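Local coordinates for protein MRNA TRANSPORT REGULATOR Mtr2 (Candida albicans, PDB 1Q42) that affects the export of mRNA from the nucleus to the cytoplasm, interacting with the export factor MEX67, at residues A[93-96]-A[100-103]; A[56-61]-A[135-140]; A[127-132]-A[188-193]. One frame throughout, in Å; residues are numbered along the deposited sequence.

Contact 1 of 3, residues A[93-96]-A[100-103]; sequences KKWL and LSSH
Trp95, on helix 87-96, carries this contact for its segment, meeting Ser101 and His103 near the start of strand 101-113. Its CG stands anti to the backbone N (chi1 -170°), which carries the indole off the helix, and chi2 of -105° turns the CZ2 edge to the strand. At the edge of that ring, near its plane, Ser101 OG lies 3.6 Å from Trp95 CZ2. The same carbon reaches the edge of the imidazole, in its plane, with His103 CE1 3.9 Å from Trp95 CZ2, while His103 CE1 itself sits obliquely to the indole. Ser101 and His103 are two apart in a strand, and the CB atoms of both point toward the helix segment. In the NTF2-like fold of this protein, helices pack against the concave side of a curved sheet, and Trp95 makes that packing here; a short loop joins helix 87-96 to strand 101-113. The polar atoms are satisfied from outside: Trp95 NE1 donates to Leu40 O, Ser101 OG and His103 ND1 both bond to Asp41 OD1, Ser101 OG also to Arg136 NH2, and His103 NE2 pairs with Tyr188 OH. After Trp95 comes Leu96, whose side chain touches Val55 and Tyr58 of helix 55-59.

Contact 2 of 3, residues A[56-61]-A[135-140]; sequences ESYATQ and NRLGES
Tyr58 of helix 55-59 meets Arg136 and Leu137, consecutive residues of the loop that follows strand 118-129, and has the largest share of the 148 Å² buried here. Its phenol stretches across the arginine at about a right angle. Arg136 NH1 donates to Tyr58 OH over 3.1 Å, a fairly straight bond (N-H...O 162°) with the oxygen in the guanidinium plane, while ring and guanidinium planes are turned 38° apart. The aliphatic part of the arginine, extended from CG to NE, passes by the phenol end: Arg136 CB is 3.9 Å from Tyr58 CE2, and Arg136 CD 3.6 Å from Tyr58 OH. Farther back along the ring, Leu137 CD2 packs on Tyr58 CD2 at 4.1 Å. Both polar ends have further partners, since Tyr58 OH also bonds to Leu42 O, Arg136 NH1 to Leu40 O, and Arg136 NH2 to Thr98 OG1 and Ser101 OG; several bonds thus fix the buried guanidinium. The loop is shaped by Asn135, whose OD1 accepts from Leu137 N at 2.9 Å and from Glu139 N on the opposite face of its carbonyl plane. Arg136 and Leu137 occupy the two central positions of a type I beta turn, Asn135 to Gly138, that opens with an Asx turn.

Contact 3 of 3, residues A[127-132]-A[188-193]; sequences VRFDQS and YRFTYV
Phe129 and Phe190 approach from opposite directions and meet at their far ends, Phe129 CZ lying 4.0 Å from Phe190 CZ. Each CZ stands obliquely to the other ring. Beside them Val127, two residues before Phe129 and on the same face of its strand, crosses Phe190 at about a right angle: Val127 CG1 touches Phe190 CE1 at 4.1 Å, again obliquely to the ring. That methyl lies between the backbone N and the carbonyl carbon (chi1 67°), and from there Val127 CG1 also lies 4.2 Å from Tyr188 OH. The tyrosine, two residues before Phe190, passes the valine at a slant, and its hydroxyl is bonded to His103 NE2. These side chains bridge a wide backbone gap, for the axes of the short strands 127-129 and 188-190 come no closer than 11.2 Å and their directions differ by 75°. Strand 164-173 runs between the two strands in the sheet. Its Phe164 fills in from the middle, edge-to-face with Phe129, and meeting Phe190 with the two ring planes about 50° apart. Thr191 and Tyr192, just past Phe190, face Gly165 in a classic beta bulge where the chain turns a corner. Apolar packing between second-neighbour strands, whose differing directions here are consistent with strong twist and curvature, fits the curved mixed sheet of the NTF2-like fold.

All three contacts belong to one NTF2-like domain. Contact 1 lies about 9 Å, centre to centre, from each of the others, whereas contacts 2 and 3 are about 18 Å apart. Along the chain, contact 1 falls wholly between the two segments of contact 2, and closes before contact 3 opens; contacts 2 and 3 interleave. Contacts 1 and 3 share the sheet, through neighbouring strands 101-113 and 118-129, joined where Leu100 O lies 2.9 Å from Asp130 N. Contact 2 reaches contact 1 through Arg136 NH2, 3.0 Å from Ser101 OG. Contact 1 thus stands between the sheet and the pair formed by helix 55-59 and the loop of residues 135-140, tying the helical side to the strands.

Contact 1 of 3, residues A[93-96]-A[100-103]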
ATOM      1  N   LYS A  93      -3.426  10.152  -1.292  1.00 20.27           N
ATOM      2  CA  LYS A  93      -4.038  11.176  -0.432  1.00 21.45           C
ATOM      3  C   LYS A  93      -4.962  10.542   0.621  1.00 21.03           C
ATOM      4  O   LYS A  93      -5.073  11.034   1.752  1.00 21.67           O
ATOM      5  CB  LYS A  93      -4.816  12.173  -1.280  1.00 22.02           C
ATOM      6  CG  LYS A  93      -3.946  13.124  -2.061  1.00 24.23           C
ATOM      7  CD  LYS A  93      -4.802  14.123  -2.852  1.00 28.08           C
ATOM      8  CE  LYS A  93      -4.916  15.467  -2.179  1.00 30.00           C
ATOM      9  NZ  LYS A  93      -5.283  16.547  -3.156  1.00 30.46           N
ATOM     10  N   LYS A  94      -5.612   9.445   0.251  1.00 21.38           N
ATOM     11  CA  LYS A  94      -6.498   8.722   1.155  1.00 21.76           C
ATOM     12  C   LYS A  94      -5.684   8.008   2.205  1.00 20.86           C
ATOM     13  O   LYS A  94      -6.016   8.042   3.389  1.00 20.75           O
ATOM     14  CB  LYS A  94      -7.327   7.673   0.399  1.00 22.74           C
ATOM     15  CG  LYS A  94      -8.580   8.229  -0.246  1.00 26.87           C
ATOM     16  CD  LYS A  94      -9.237   7.189  -1.159  1.00 32.38           C
ATOM     17  CE  LYS A  94     -10.737   7.122  -0.942  1.00 35.59           C
ATOM     18  NZ  LYS A  94     -11.428   8.299  -1.528  1.00 37.59           N
ATOM     19  N   TRP A  95      -4.644   7.314   1.755  1.00 20.46           N
ATOM     20  CA  TRP A  95      -3.819   6.475   2.657  1.00 19.95           C
ATOM     21  C   TRP A  95      -3.037   7.339   3.637  1.00 20.96           C
ATOM     22  O   TRP A  95      -2.842   6.968   4.808  1.00 20.67           O
ATOM     23  CB  TRP A  95      -2.880   5.545   1.846  1.00 20.18           C
ATOM     24  CG  TRP A  95      -2.210   4.538   2.709  1.00 17.73           C
ATOM     25  CD1 TRP A  95      -0.909   4.536   3.120  1.00 16.64           C
ATOM     26  CD2 TRP A  95      -2.831   3.408   3.336  1.00 18.58           C
ATOM     27  NE1 TRP A  95      -0.686   3.478   3.975  1.00 18.72           N
ATOM     28  CE2 TRP A  95      -1.845   2.762   4.112  1.00 18.35           C
ATOM     29  CE3 TRP A  95      -4.121   2.861   3.304  1.00 20.51           C
ATOM     30  CZ2 TRP A  95      -2.104   1.598   4.854  1.00 19.52           C
ATOM     31  CZ3 TRP A  95      -4.381   1.705   4.047  1.00 20.89           C
ATOM     32  CH2 TRP A  95      -3.376   1.085   4.807  1.00 19.81           C
ATOM     33  N   LEU A  96      -2.645   8.522   3.180  1.00 21.88           N
ATOM     34  CA  LEU A  96      -1.921   9.489   4.000  1.00 22.91           C
ATOM     35  C   LEU A  96      -2.673   9.847   5.285  1.00 23.55           C
ATOM     36  O   LEU A  96      -2.046  10.146   6.327  1.00 23.79           O
ATOM     37  CB  LEU A  96      -1.675  10.754   3.164  1.00 23.34           C
ATOM     38  CG  LEU A  96      -1.048  11.947   3.883  1.00 24.47           C
ATOM     39  CD1 LEU A  96       0.378  11.621   4.254  1.00 23.47           C
ATOM     40  CD2 LEU A  96      -1.135  13.160   2.970  1.00 23.54           C
ATOM     41  N   LEU A 100      -0.140   5.695  11.231  1.00 21.50           N
ATOM     42  CA  LEU A 100       0.922   4.825  10.770  1.00 21.49           C
ATOM     43  C   LEU A 100       0.461   3.378  10.905  1.00 21.06           C
ATOM     44  O   LEU A 100      -0.170   3.030  11.882  1.00 21.39           O
ATOM     45  CB  LEU A 100       2.176   5.022  11.618  1.00 22.36           C
ATOM     46  CG  LEU A 100       3.424   4.250  11.186  1.00 23.55           C
ATOM     47  CD1 LEU A 100       3.818   4.622   9.763  1.00 25.02           C
ATOM     48  CD2 LEU A 100       4.558   4.514  12.165  1.00 25.25           C
ATOM     49  N   SER A 101       0.813   2.562   9.924  1.00 19.98           N
ATOM     50  CA  SER A 101       0.405   1.172   9.855  1.00 19.64           C
ATOM     51  C   SER A 101       1.586   0.209   9.965  1.00 20.18           C
ATOM     52  O   SER A 101       2.746   0.553   9.682  1.00 18.98           O
ATOM     53  CB  SER A 101      -0.337   0.929   8.539  1.00 19.78           C
ATOM     54  OG  SER A 101       0.452   1.312   7.415  1.00 18.28           O
ATOM     55  N   SER A 102       1.272  -1.022  10.353  1.00 20.10           N
ATOM     56  CA  SER A 102       2.242  -2.113  10.375  1.00 20.32           C
ATOM     57  C   SER A 102       1.547  -3.400   9.900  1.00 19.50           C
ATOM     58  O   SER A 102       0.722  -3.976  10.617  1.00 19.89           O
ATOM     59  CB  SER A 102       2.801  -2.284  11.774  1.00 21.21           C
ATOM     60  OG  SER A 102       3.669  -3.410  11.856  1.00 23.49           O
ATOM     61  N   HIS A 103       1.849  -3.802   8.669  1.00 19.08           N
ATOM     62  CA  HIS A 103       1.299  -5.008   8.034  1.00 19.00           C
ATOM     63  C   HIS A 103       2.250  -6.184   8.253  1.00 20.30           C
ATOM     64  O   HIS A 103       3.481  -6.023   8.234  1.00 21.20           O
ATOM     65  CB  HIS A 103       1.191  -4.837   6.509  1.00 18.24           C
ATOM     66  CG  HIS A 103       0.105  -3.913   6.038  1.00 17.89           C
ATOM     67  ND1 HIS A 103       0.264  -2.542   5.955  1.00 15.83           N
ATOM     68  CD2 HIS A 103      -1.145  -4.175   5.580  1.00 18.28           C
ATOM     69  CE1 HIS A 103      -0.849  -2.003   5.476  1.00 18.99           C
ATOM     70  NE2 HIS A 103      -1.713  -2.975   5.225  1.00 17.84           N
TER

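Contact 2 of 3, residues A[56-61]-A[135-140]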
ATOM      1  N   GLU A  56       4.346  16.245   0.306  1.00 28.47           N
ATOM      2  CA  GLU A  56       4.361  15.669  -1.032  1.00 28.81           C
ATOM      3  C   GLU A  56       5.406  14.578  -1.188  1.00 28.37           C
ATOM      4  O   GLU A  56       5.116  13.534  -1.778  1.00 27.53           O
ATOM      5  CB  GLU A  56       4.585  16.748  -2.099  1.00 29.64           C
ATOM      6  CG  GLU A  56       4.538  16.227  -3.536  1.00 32.66           C
ATOM      7  CD  GLU A  56       4.518  17.348  -4.564  1.00 36.92           C
ATOM      8  OE1 GLU A  56       5.146  18.394  -4.309  1.00 41.06           O
ATOM      9  OE2 GLU A  56       3.878  17.197  -5.624  1.00 40.07           O
ATOM     10  N   SER A  57       6.614  14.810  -0.670  1.00 28.12           N
ATOM     11  CA  SER A  57       7.723  13.871  -0.867  1.00 28.49           C
ATOM     12  C   SER A  57       7.506  12.564  -0.099  1.00 27.01           C
ATOM     13  O   SER A  57       8.040  11.523  -0.485  1.00 26.70           O
ATOM     14  CB  SER A  57       9.068  14.496  -0.479  1.00 29.25           C
ATOM     15  OG  SER A  57       9.254  14.557   0.919  1.00 32.52           O
ATOM     16  N   TYR A  58       6.738  12.635   0.980  1.00 25.38           N
ATOM     17  CA  TYR A  58       6.369  11.445   1.750  1.00 24.65           C
ATOM     18  C   TYR A  58       5.195  10.713   1.104  1.00 23.70           C
ATOM     19  O   TYR A  58       5.242   9.503   0.893  1.00 23.70           O
ATOM     20  CB  TYR A  58       5.985  11.819   3.175  1.00 24.24           C
ATOM     21  CG  TYR A  58       5.416  10.676   3.986  1.00 23.58           C
ATOM     22  CD1 TYR A  58       6.230   9.638   4.431  1.00 24.28           C
ATOM     23  CD2 TYR A  58       4.068  10.643   4.320  1.00 21.31           C
ATOM     24  CE1 TYR A  58       5.712   8.583   5.174  1.00 23.54           C
ATOM     25  CE2 TYR A  58       3.536   9.589   5.062  1.00 21.28           C
ATOM     26  CZ  TYR A  58       4.366   8.570   5.498  1.00 22.21           C
ATOM     27  OH  TYR A  58       3.878   7.517   6.229  1.00 22.00           O
ATOM     28  N   ALA A  59       4.131  11.448   0.838  1.00 23.71           N
ATOM     29  CA  ALA A  59       2.910  10.853   0.316  1.00 22.99           C
ATOM     30  C   ALA A  59       3.136  10.144  -1.020  1.00 23.21           C
ATOM     31  O   ALA A  59       2.543   9.091  -1.264  1.00 22.72           O
ATOM     32  CB  ALA A  59       1.830  11.908   0.200  1.00 22.99           C
ATOM     33  N   THR A  60       4.011  10.687  -1.879  1.00 23.62           N
ATOM     34  CA  THR A  60       4.254  10.074  -3.189  1.00 23.98           C
ATOM     35  C   THR A  60       5.021   8.751  -3.117  1.00 23.97           C
ATOM     36  O   THR A  60       5.097   8.025  -4.103  1.00 23.96           O
ATOM     37  CB  THR A  60       4.944  11.054  -4.181  1.00 25.58           C
ATOM     38  OG1 THR A  60       6.190  11.491  -3.643  1.00 26.03           O
ATOM     39  CG2 THR A  60       4.124  12.314  -4.355  1.00 26.02           C
ATOM     40  N   GLN A  61       5.583   8.426  -1.961  1.00 23.34           N
ATOM     41  CA  GLN A  61       6.246   7.136  -1.764  1.00 23.56           C
ATOM     42  C   GLN A  61       5.289   6.042  -1.295  1.00 22.43           C
ATOM     43  O   GLN A  61       5.653   4.879  -1.306  1.00 22.15           O
ATOM     44  CB  GLN A  61       7.357   7.261  -0.733  1.00 23.81           C
ATOM     45  CG  GLN A  61       8.458   8.216  -1.132  1.00 26.33           C
ATOM     46  CD  GLN A  61       9.478   8.374  -0.041  1.00 29.09           C
ATOM     47  OE1 GLN A  61      10.274   7.461   0.211  1.00 31.76           O
ATOM     48  NE2 GLN A  61       9.454   9.522   0.632  1.00 30.77           N
ATOM     49  N   ASN A 135      -0.576  11.751  13.691  1.00 31.22           N
ATOM     50  CA  ASN A 135      -0.710  11.389  12.277  1.00 30.37           C
ATOM     51  C   ASN A 135       0.647  10.930  11.729  1.00 29.89           C
ATOM     52  O   ASN A 135       1.597  10.764  12.501  1.00 29.20           O
ATOM     53  CB  ASN A 135      -1.334  12.535  11.461  1.00 30.33           C
ATOM     54  CG  ASN A 135      -0.415  13.742  11.313  1.00 30.76           C
ATOM     55  OD1 ASN A 135       0.798  13.648  11.510  1.00 32.43           O
ATOM     56  ND2 ASN A 135      -0.993  14.880  10.946  1.00 35.08           N
ATOM     57  N   ARG A 136       0.744  10.704  10.417  1.00 28.74           N
ATOM     58  CA  ARG A 136       1.959  10.124   9.851  1.00 29.01           C
ATOM     59  C   ARG A 136       3.113  11.104   9.767  1.00 30.76           C
ATOM     60  O   ARG A 136       4.244  10.694   9.570  1.00 31.12           O
ATOM     61  CB  ARG A 136       1.703   9.517   8.467  1.00 28.06           C
ATOM     62  CG  ARG A 136       1.001   8.188   8.535  1.00 24.47           C
ATOM     63  CD  ARG A 136       0.446   7.749   7.177  1.00 22.60           C
ATOM     64  NE  ARG A 136      -0.157   6.425   7.232  1.00 19.69           N
ATOM     65  CZ  ARG A 136       0.423   5.302   6.869  1.00 20.57           C
ATOM     66  NH1 ARG A 136       1.689   5.279   6.468  1.00 20.49           N
ATOM     67  NH2 ARG A 136      -0.269   4.156   6.955  1.00 18.40           N
ATOM     68  N   LEU A 137       2.823  12.390   9.905  1.00 33.12           N
ATOM     69  CA  LEU A 137       3.868  13.405   9.990  1.00 35.44           C
ATOM     70  C   LEU A 137       4.240  13.734  11.441  1.00 36.94           C
ATOM     71  O   LEU A 137       5.004  14.660  11.680  1.00 37.89           O
ATOM     72  CB  LEU A 137       3.424  14.666   9.253  1.00 35.45           C
ATOM     73  CG  LEU A 137       3.002  14.485   7.791  1.00 37.03           C
ATOM     74  CD1 LEU A 137       2.597  15.827   7.211  1.00 38.12           C
ATOM     75  CD2 LEU A 137       4.084  13.843   6.939  1.00 37.48           C
ATOM     76  N   GLY A 138       3.704  12.970  12.397  1.00 38.32           N
ATOM     77  CA  GLY A 138       4.058  13.100  13.802  1.00 40.07           C
ATOM     78  C   GLY A 138       3.339  14.206  14.558  1.00 41.73           C
ATOM     79  O   GLY A 138       3.753  14.576  15.663  1.00 42.11           O
ATOM     80  N   GLU A 139       2.248  14.707  13.990  1.00 43.11           N
ATOM     81  CA  GLU A 139       1.539  15.866  14.523  1.00 45.05           C
ATOM     82  C   GLU A 139       0.291  15.441  15.290  1.00 46.13           C
ATOM     83  O   GLU A 139      -0.409  14.524  14.878  1.00 45.43           O
ATOM     84  CB  GLU A 139       1.144  16.808  13.380  1.00 45.12           C
ATOM     85  CG  GLU A 139       2.313  17.249  12.507  1.00 46.36           C
ATOM     86  CD  GLU A 139       1.888  17.718  11.126  1.00 47.40           C
ATOM     87  OE1 GLU A 139       2.737  18.301  10.413  1.00 49.69           O
ATOM     88  OE2 GLU A 139       0.712  17.520  10.747  1.00 47.81           O
ATOM     89  N   SER A 140       0.011  16.116  16.404  1.00 48.06           N
ATOM     90  CA  SER A 140      -1.143  15.772  17.234  1.00 49.38           C
ATOM     91  C   SER A 140      -2.367  16.595  16.823  1.00 50.26           C
ATOM     92  O   SER A 140      -3.034  16.258  15.838  1.00 50.38           O
ATOM     93  CB  SER A 140      -0.810  15.942  18.724  1.00 50.25           C
ATOM     94  OG  SER A 140      -0.065  14.833  19.191  1.00 50.92           O
TER

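Contact 3 of 3, residues A[127-132]-A[188-193]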
ATOM      1  N   VAL A 127      -2.959  -6.233   9.846  1.00 16.96           N
ATOM      2  CA  VAL A 127      -2.460  -4.867   9.942  1.00 16.32           C
ATOM      3  C   VAL A 127      -2.967  -4.237  11.217  1.00 17.31           C
ATOM      4  O   VAL A 127      -4.095  -4.474  11.625  1.00 17.18           O
ATOM      5  CB  VAL A 127      -2.829  -4.013   8.689  1.00 15.83           C
ATOM      6  CG1 VAL A 127      -4.320  -3.774   8.567  1.00 17.18           C
ATOM      7  CG2 VAL A 127      -2.132  -2.656   8.702  1.00 14.89           C
ATOM      8  N   ARG A 128      -2.120  -3.438  11.853  1.00 18.25           N
ATOM      9  CA  ARG A 128      -2.549  -2.620  12.966  1.00 18.81           C
ATOM     10  C   ARG A 128      -2.069  -1.194  12.792  1.00 20.01           C
ATOM     11  O   ARG A 128      -1.210  -0.907  11.942  1.00 19.80           O
ATOM     12  CB  ARG A 128      -2.089  -3.195  14.297  1.00 19.02           C
ATOM     13  CG  ARG A 128      -0.644  -3.542  14.407  1.00 19.33           C
ATOM     14  CD  ARG A 128      -0.416  -4.440  15.616  1.00 20.35           C
ATOM     15  NE  ARG A 128       0.990  -4.731  15.827  1.00 23.22           N
ATOM     16  CZ  ARG A 128       1.445  -5.537  16.782  1.00 26.69           C
ATOM     17  NH1 ARG A 128       0.605  -6.155  17.609  1.00 27.68           N
ATOM     18  NH2 ARG A 128       2.749  -5.750  16.891  1.00 27.97           N
ATOM     19  N   PHE A 129      -2.647  -0.308  13.592  1.00 20.54           N
ATOM     20  CA  PHE A 129      -2.441   1.132  13.433  1.00 21.91           C
ATOM     21  C   PHE A 129      -2.083   1.811  14.732  1.00 23.44           C
ATOM     22  O   PHE A 129      -2.489   1.384  15.819  1.00 24.44           O
ATOM     23  CB  PHE A 129      -3.696   1.803  12.858  1.00 21.36           C
ATOM     24  CG  PHE A 129      -4.084   1.300  11.511  1.00 20.69           C
ATOM     25  CD1 PHE A 129      -3.629   1.946  10.359  1.00 20.46           C
ATOM     26  CD2 PHE A 129      -4.938   0.204  11.377  1.00 20.39           C
ATOM     27  CE1 PHE A 129      -3.992   1.479   9.117  1.00 19.59           C
ATOM     28  CE2 PHE A 129      -5.300  -0.262  10.139  1.00 19.76           C
ATOM     29  CZ  PHE A 129      -4.829   0.388   9.000  1.00 19.76           C
ATOM     30  N   ASP A 130      -1.321   2.890  14.591  1.00 25.15           N
ATOM     31  CA  ASP A 130      -0.877   3.732  15.693  1.00 26.23           C
ATOM     32  C   ASP A 130      -2.075   4.390  16.382  1.00 27.72           C
ATOM     33  O   ASP A 130      -2.873   5.066  15.739  1.00 26.54           O
ATOM     34  CB  ASP A 130       0.067   4.807  15.118  1.00 26.72           C
ATOM     35  CG  ASP A 130       0.775   5.625  16.169  1.00 27.83           C
ATOM     36  OD1 ASP A 130       0.833   5.208  17.343  1.00 30.37           O
ATOM     37  OD2 ASP A 130       1.340   6.705  15.878  1.00 26.33           O
ATOM     38  N   GLN A 131      -2.166   4.192  17.697  1.00 28.95           N
ATOM     39  CA  GLN A 131      -3.252   4.702  18.529  1.00 31.50           C
ATOM     40  C   GLN A 131      -2.786   5.891  19.361  1.00 32.90           C
ATOM     41  O   GLN A 131      -3.544   6.390  20.200  1.00 34.29           O
ATOM     42  CB  GLN A 131      -3.751   3.613  19.484  1.00 32.15           C
ATOM     43  CG  GLN A 131      -4.074   2.299  18.815  1.00 34.23           C
ATOM     44  CD  GLN A 131      -5.322   2.371  17.962  1.00 38.23           C
ATOM     45  OE1 GLN A 131      -6.393   2.749  18.454  1.00 41.56           O
ATOM     46  NE2 GLN A 131      -5.199   1.998  16.683  1.00 37.64           N
ATOM     47  N   SER A 132      -1.549   6.337  19.135  1.00 33.80           N
ATOM     48  CA  SER A 132      -0.953   7.428  19.915  1.00 35.30           C
ATOM     49  C   SER A 132      -1.756   8.717  19.826  1.00 35.85           C
ATOM     50  O   SER A 132      -1.783   9.502  20.789  1.00 37.08           O
ATOM     51  CB  SER A 132       0.486   7.695  19.456  1.00 35.22           C
ATOM     52  OG  SER A 132       0.520   8.153  18.109  1.00 35.48           O
ATOM     53  N   TYR A 188      -7.835  -3.564  -2.267  1.00 16.33           N
ATOM     54  CA  TYR A 188      -7.448  -3.637  -0.857  1.00 16.23           C
ATOM     55  C   TYR A 188      -8.724  -3.617  -0.022  1.00 16.40           C
ATOM     56  O   TYR A 188      -9.550  -2.719  -0.181  1.00 15.68           O
ATOM     57  CB  TYR A 188      -6.562  -2.430  -0.528  1.00 16.92           C
ATOM     58  CG  TYR A 188      -5.964  -2.405   0.861  1.00 15.55           C
ATOM     59  CD1 TYR A 188      -4.637  -2.758   1.083  1.00 15.41           C
ATOM     60  CD2 TYR A 188      -6.705  -1.960   1.950  1.00 16.36           C
ATOM     61  CE1 TYR A 188      -4.090  -2.717   2.357  1.00 17.01           C
ATOM     62  CE2 TYR A 188      -6.167  -1.931   3.222  1.00 17.36           C
ATOM     63  CZ  TYR A 188      -4.853  -2.299   3.418  1.00 17.08           C
ATOM     64  OH  TYR A 188      -4.310  -2.275   4.696  1.00 17.37           O
ATOM     65  N   ARG A 189      -8.893  -4.601   0.854  1.00 16.86           N
ATOM     66  CA  ARG A 189     -10.154  -4.780   1.575  1.00 18.81           C
ATOM     67  C   ARG A 189      -9.900  -5.224   3.017  1.00 17.92           C
ATOM     68  O   ARG A 189      -9.200  -6.177   3.216  1.00 17.03           O
ATOM     69  CB  ARG A 189     -10.978  -5.849   0.853  1.00 20.33           C
ATOM     70  CG  ARG A 189     -12.408  -5.972   1.251  1.00 26.30           C
ATOM     71  CD  ARG A 189     -13.194  -6.890   0.344  1.00 30.82           C
ATOM     72  NE  ARG A 189     -13.761  -6.141  -0.777  1.00 36.44           N
ATOM     73  CZ  ARG A 189     -13.596  -6.410  -2.079  1.00 39.34           C
ATOM     74  NH1 ARG A 189     -12.888  -7.458  -2.522  1.00 41.02           N
ATOM     75  NH2 ARG A 189     -14.170  -5.606  -2.959  1.00 39.38           N
ATOM     76  N   PHE A 190     -10.469  -4.554   4.008  1.00 17.27           N
ATOM     77  CA  PHE A 190     -10.480  -5.106   5.361  1.00 18.47           C
ATOM     78  C   PHE A 190     -11.457  -6.284   5.387  1.00 18.85           C
ATOM     79  O   PHE A 190     -12.621  -6.161   4.968  1.00 19.62           O
ATOM     80  CB  PHE A 190     -10.907  -4.060   6.417  1.00 18.86           C
ATOM     81  CG  PHE A 190      -9.917  -2.939   6.631  1.00 20.86           C
ATOM     82  CD1 PHE A 190      -8.552  -3.165   6.641  1.00 20.01           C
ATOM     83  CD2 PHE A 190     -10.373  -1.652   6.894  1.00 24.57           C
ATOM     84  CE1 PHE A 190      -7.658  -2.128   6.830  1.00 22.30           C
ATOM     85  CE2 PHE A 190      -9.478  -0.609   7.111  1.00 24.95           C
ATOM     86  CZ  PHE A 190      -8.120  -0.852   7.077  1.00 24.20           C
ATOM     87  N   THR A 191     -10.975  -7.429   5.859  1.00 18.82           N
ATOM     88  CA  THR A 191     -11.817  -8.611   6.064  1.00 19.26           C
ATOM     89  C   THR A 191     -12.201  -8.817   7.522  1.00 19.25           C
ATOM     90  O   THR A 191     -13.102  -9.620   7.820  1.00 18.15           O
ATOM     91  CB  THR A 191     -11.084  -9.845   5.574  1.00 19.44           C
ATOM     92  OG1 THR A 191      -9.804  -9.931   6.235  1.00 18.59           O
ATOM     93  CG2 THR A 191     -10.772  -9.735   4.103  1.00 21.23           C
ATOM     94  N   TYR A 192     -11.516  -8.114   8.422  1.00 18.17           N
ATOM     95  CA  TYR A 192     -11.927  -8.003   9.826  1.00 18.88           C
ATOM     96  C   TYR A 192     -11.549  -6.634  10.369  1.00 19.73           C
ATOM     97  O   TYR A 192     -10.402  -6.202  10.237  1.00 18.01           O
ATOM     98  CB  TYR A 192     -11.283  -9.091  10.692  1.00 19.11           C
ATOM     99  CG  TYR A 192     -11.582  -8.882  12.149  1.00 19.17           C
ATOM    100  CD1 TYR A 192     -12.814  -9.263  12.678  1.00 20.58           C
ATOM    101  CD2 TYR A 192     -10.676  -8.252  12.989  1.00 19.06           C
ATOM    102  CE1 TYR A 192     -13.121  -9.034  14.017  1.00 20.74           C
ATOM    103  CE2 TYR A 192     -10.975  -8.012  14.319  1.00 23.01           C
ATOM    104  CZ  TYR A 192     -12.197  -8.423  14.834  1.00 21.67           C
ATOM    105  OH  TYR A 192     -12.517  -8.211  16.157  1.00 22.08           O
ATOM    106  N   VAL A 193     -12.513  -5.985  11.021  1.00 20.42           N
ATOM    107  CA  VAL A 193     -12.294  -4.687  11.632  1.00 21.87           C
ATOM    108  C   VAL A 193     -12.640  -4.783  13.118  1.00 24.39           C
ATOM    109  O   VAL A 193     -13.770  -5.137  13.468  1.00 24.90           O
ATOM    110  CB  VAL A 193     -13.195  -3.611  10.975  1.00 21.51           C
ATOM    111  CG1 VAL A 193     -13.065  -2.270  11.706  1.00 20.55           C
ATOM    112  CG2 VAL A 193     -12.848  -3.465   9.513  1.00 21.88           C
TER